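Local coordinates for protein putative transcriptional coactivator P15 (Enterobacteria phage t5, PDB 4BG7) that is a phage homolog of the eukaryotic transcription coactivator PC4, is implicated in recombination-dependent DNA replication, and probably binds DNA, at the interface of chains A and B. Coordinates in Å, arbitrary orientation; residue numbers count along the deposited sequence, not the author numbering. Chains: chain A/B, Putative transcriptional coactivator P15.

Contact 1 and contact 2 are parts of one two-fold symmetric interface between identical chains, and the centres of their C-alpha atoms lie about 16 Å apart. They share no residue, but strand 39-48 of chain B supplies both, B:Met41 to contact 1 and B:Ile43 to contact 2; B:Phe61 of strand 61-64 lies four residues before the loop residue B:Tyr65 of contact 1. Contact 1 sets helix 67-83 of chain A against the partner, whereas contact 2 packs strand residues of the two chains together, with the loop residue B:Gly60 against one ring. Each recurs with the chains exchanged, in keeping with the dimer typical of PC4-type proteins.

Contact 1: the interface of chains A and B. Residues chain A 77, 80-81, 84, 90; chain B 32, 41, 65, 70.
The ring of B:Tyr65 points at chain A edge-on, with A:Ser84 OG lying in its plane beside the phenol end, while one of its faces is covered from its own chain by B:Val32 CG2, set over the ring centre. The A:Phe77 ring likewise meets the partner by its rim: the B:Met41 methyl CE and the backbone oxygen of B:Thr70 lie at its edge in plane, and A:Leu81 CD1 sits toward the rim of one face. A hydrogen bond joins A:Ser84 OG to B:Tyr65 OH at 2.6 Å; which hydroxyl donates cannot be told from the coordinates. A:Ser84 OG also donates to the backbone carbonyl oxygen A:Ile80 O, 3.1 Å away. That donor stands tilted 31° from the carbonyl plane, and this second bond ties the serine hydroxyl to the end of helix 67-83. B:Tyr65 reaches past A:Leu81 because its first torsion is extended (chi1 -179°), with CG directed away from the backbone N; A:Leu81 CD2 is 3.9 Å from B:Tyr65 CE1.

A:Ile80 uses its CG2 branch for the apolar junction, meeting B:Val32 CG2 at 3.6 Å; the two side chains run past each other in opposite directions. A:Ile80 CG2 also lies 3.7 Å from B:Met41 CE. The methionine chain is extended through chi2 and then bends at chi3 (-83°), crossing A:Phe77 at about a right angle and bringing B:Met41 SD to 3.7 Å from A:Phe77 CE1. These contacts pack helix 67-83 of chain A against strand 39-48 and the start of the corresponding helix of chain B, which would help hold the dimer together. On helix 87-98, A:Val90 CG2 rests 3.5 Å from the B:Thr70 hydroxyl OG1.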
# COMPACT_ATOMS: atom_id res chain seq x y z
N PHE A 77 -9.45 0.10 -2.23
CA PHE A 77 -9.08 -1.31 -2.11
C PHE A 77 -10.33 -2.20 -1.91
O PHE A 77 -10.51 -3.25 -2.58
CB PHE A 77 -8.10 -1.44 -0.96
CG PHE A 77 -7.52 -2.83 -0.76
CD1 PHE A 77 -7.12 -3.60 -1.80
CD2 PHE A 77 -7.32 -3.31 0.49
CE1 PHE A 77 -6.55 -4.85 -1.59
CE2 PHE A 77 -6.71 -4.53 0.71
CZ PHE A 77 -6.36 -5.30 -0.34
N ILE A 80 -12.21 -2.33 -5.33
CA ILE A 80 -11.62 -3.18 -6.34
C ILE A 80 -12.00 -4.60 -5.96
O ILE A 80 -12.37 -5.42 -6.85
CB ILE A 80 -10.05 -2.95 -6.46
CG1 ILE A 80 -9.80 -1.64 -7.22
CG2 ILE A 80 -9.41 -4.17 -7.15
CD1 ILE A 80 -8.37 -1.12 -7.21
N LEU A 81 -11.92 -4.93 -4.68
CA LEU A 81 -12.27 -6.27 -4.25
C LEU A 81 -13.74 -6.61 -4.51
O LEU A 81 -14.06 -7.76 -4.90
CB LEU A 81 -11.88 -6.55 -2.81
CG LEU A 81 -10.34 -6.48 -2.50
CD1 LEU A 81 -10.18 -6.60 -1.00
CD2 LEU A 81 -9.55 -7.56 -3.25
N SER A 84 -14.35 -7.27 -8.14
CA SER A 84 -13.89 -8.65 -8.31
C SER A 84 -14.77 -9.68 -7.61
O SER A 84 -14.55 -10.86 -7.79
CB SER A 84 -12.47 -8.77 -7.82
OG SER A 84 -11.67 -7.85 -8.59
N VAL A 90 -11.86 -12.25 1.22
CA VAL A 90 -10.60 -11.53 1.61
C VAL A 90 -10.69 -11.06 3.07
O VAL A 90 -9.73 -11.24 3.83
CB VAL A 90 -10.27 -10.41 0.60
CG1 VAL A 90 -9.06 -9.56 1.06
CG2 VAL A 90 -10.04 -11.02 -0.76
N VAL B 32 -5.02 -2.47 -10.80
CA VAL B 32 -5.00 -3.91 -11.14
C VAL B 32 -4.73 -3.89 -12.65
O VAL B 32 -5.30 -3.06 -13.35
CB VAL B 32 -6.32 -4.62 -10.83
CG1 VAL B 32 -6.37 -6.02 -11.47
CG2 VAL B 32 -6.58 -4.68 -9.34
N MET B 41 -1.75 -6.52 -8.75
CA MET B 41 -2.22 -5.30 -8.09
C MET B 41 -0.95 -4.55 -7.71
O MET B 41 0.09 -5.18 -7.46
CB MET B 41 -3.04 -5.65 -6.87
CG MET B 41 -3.45 -4.43 -6.01
SD MET B 41 -4.60 -4.86 -4.69
CE MET B 41 -6.16 -4.85 -5.54
N TYR B 65 -2.32 -10.55 -7.98
CA TYR B 65 -3.65 -10.21 -7.44
C TYR B 65 -4.34 -11.52 -7.20
O TYR B 65 -4.87 -12.13 -8.11
CB TYR B 65 -4.40 -9.33 -8.44
CG TYR B 65 -5.80 -8.85 -8.03
CD1 TYR B 65 -6.03 -8.27 -6.78
CD2 TYR B 65 -6.88 -8.99 -8.89
CE1 TYR B 65 -7.31 -7.86 -6.39
CE2 TYR B 65 -8.17 -8.57 -8.51
CZ TYR B 65 -8.37 -8.01 -7.27
OH TYR B 65 -9.66 -7.60 -6.91
N THR B 70 -3.91 -10.23 -1.36
CA THR B 70 -4.86 -9.17 -1.00
C THR B 70 -5.26 -9.30 0.42
O THR B 70 -5.38 -8.33 1.10
CB THR B 70 -6.11 -9.18 -1.88
OG1 THR B 70 -6.73 -10.46 -1.78
CG2 THR B 70 -5.79 -8.78 -3.36

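Contact 2: the interface of chains A and B. Residues chain A 20-21, 28, 43, 45, 61; chain B 43, 60-61.
B:Phe61, with 82 Å² of its surface hidden by the partner, inserts its ring among strand residues of chain A. A:Ile43 lies over one face: its CG1 is 3.8 Å from B:Phe61 CD1 and sits over the ring centre as a CH-pi contact. The two side chains cross at about a right angle. A bend at chi2 (-49°) lets A:Ile43 follow the ring, carrying CD1 to 3.9 Å from B:Phe61 CZ; in B:Ile43 the same torsion is extended. At the outer rim, B:Phe61 CE2 meets two groups of strand 16-23, the A:Trp21 benzo carbon CZ2 and the A:Leu20 methyl CD1, each of these two atoms 3.8 Å from it. A:Val28 CG1 and the phenol oxygen of A:Tyr45 approach more loosely, beside CD2 and CB of the phenylalanine respectively.

The equivalent residue A:Phe61, with 35 Å² hidden, turns a face to the partner backbone. B:Gly60 CA lies over that face toward its rim, 3.5 Å from A:Phe61 CE1, and makes a second CH-pi contact; having no side chain, the glycine allows the ring to come directly onto the main chain. The two phenylalanines meet each other where B:Phe61 CD1 reaches the edge of the A:Phe61 ring, in its plane, 3.9 Å from A:Phe61 CZ. In both copies CG stands between backbone N and carbonyl carbon (chi1 77° and 76°), which turns each ring toward the other chain, B:Phe61 onto A:Ile43 and A:Phe61 onto B:Gly60. This aromatic and aliphatic packing joins the two sheets near the dimer axis and probably stabilises the paired arrangement of subunits that PC4-type proteins use to bind DNA.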
# COMPACT_ATOMS: atom_id res chain seq x y z
N LEU A 20 4.52 -8.21 4.87
CA LEU A 20 3.60 -8.62 3.85
C LEU A 20 4.11 -9.95 3.24
O LEU A 20 3.44 -10.94 3.40
CB LEU A 20 3.45 -7.54 2.76
CG LEU A 20 2.82 -6.18 3.20
CD1 LEU A 20 2.66 -5.24 2.04
CD2 LEU A 20 1.50 -6.28 3.96
N TRP A 21 5.25 -9.93 2.55
CA TRP A 21 5.84 -11.13 1.91
C TRP A 21 7.31 -10.92 1.53
O TRP A 21 7.87 -9.83 1.75
CB TRP A 21 5.04 -11.49 0.67
CG TRP A 21 4.71 -10.30 -0.17
CD1 TRP A 21 5.56 -9.56 -0.98
CD2 TRP A 21 3.42 -9.64 -0.28
NE1 TRP A 21 4.87 -8.51 -1.60
CE2 TRP A 21 3.58 -8.54 -1.23
CE3 TRP A 21 2.17 -9.88 0.26
CZ2 TRP A 21 2.53 -7.69 -1.55
CZ3 TRP A 21 1.13 -9.04 -0.10
CH2 TRP A 21 1.31 -7.98 -0.98
N VAL A 28 9.11 -7.39 2.17
CA VAL A 28 8.28 -6.20 1.96
C VAL A 28 7.50 -5.91 3.24
O VAL A 28 6.68 -6.71 3.64
CB VAL A 28 7.29 -6.44 0.79
CG1 VAL A 28 6.56 -5.18 0.44
CG2 VAL A 28 8.01 -6.97 -0.44
N ILE A 43 6.06 1.13 1.86
CA ILE A 43 6.73 -0.15 1.96
C ILE A 43 8.22 0.09 2.19
O ILE A 43 8.83 0.77 1.40
CB ILE A 43 6.55 -0.91 0.66
CG1 ILE A 43 5.11 -1.39 0.50
CG2 ILE A 43 7.55 -2.06 0.55
CD1 ILE A 43 4.39 -2.11 1.62
N TYR A 45 11.89 -1.79 2.57
CA TYR A 45 12.52 -3.12 2.32
C TYR A 45 13.50 -3.56 3.42
O TYR A 45 14.40 -2.80 3.77
CB TYR A 45 13.22 -3.15 0.98
CG TYR A 45 12.23 -3.08 -0.16
CD1 TYR A 45 11.47 -4.20 -0.50
CD2 TYR A 45 11.96 -1.88 -0.83
CE1 TYR A 45 10.54 -4.14 -1.54
CE2 TYR A 45 11.00 -1.82 -1.85
CZ TYR A 45 10.29 -2.96 -2.18
OH TYR A 45 9.34 -2.93 -3.18
N PHE A 61 9.30 3.31 -0.49
CA PHE A 61 8.59 4.54 -0.88
C PHE A 61 7.44 4.76 0.11
O PHE A 61 6.97 3.86 0.72
CB PHE A 61 8.05 4.45 -2.33
CG PHE A 61 6.84 3.65 -2.45
CD1 PHE A 61 6.91 2.27 -2.40
CD2 PHE A 61 5.59 4.24 -2.43
CE1 PHE A 61 5.77 1.50 -2.43
CE2 PHE A 61 4.45 3.49 -2.46
CZ PHE A 61 4.53 2.12 -2.45
N ILE B 43 0.57 -0.52 -5.86
CA ILE B 43 0.45 0.85 -5.34
C ILE B 43 1.75 1.49 -5.80
O ILE B 43 2.85 0.94 -5.51
CB ILE B 43 0.28 0.95 -3.85
CG1 ILE B 43 -1.08 0.39 -3.42
CG2 ILE B 43 0.29 2.41 -3.41
CD1 ILE B 43 -1.15 0.21 -1.90
N GLY B 60 7.07 2.14 -5.93
CA GLY B 60 5.83 1.42 -5.88
C GLY B 60 6.11 -0.04 -5.66
O GLY B 60 7.27 -0.48 -5.74
N PHE B 61 5.06 -0.81 -5.42
CA PHE B 61 5.20 -2.27 -5.32
C PHE B 61 4.05 -2.94 -6.05
O PHE B 61 2.96 -2.37 -6.18
CB PHE B 61 5.38 -2.73 -3.88
CG PHE B 61 4.12 -2.74 -3.02
CD1 PHE B 61 3.35 -1.60 -2.80
CD2 PHE B 61 3.77 -3.88 -2.35
CE1 PHE B 61 2.25 -1.64 -1.95
CE2 PHE B 61 2.65 -3.91 -1.53
CZ PHE B 61 1.90 -2.80 -1.33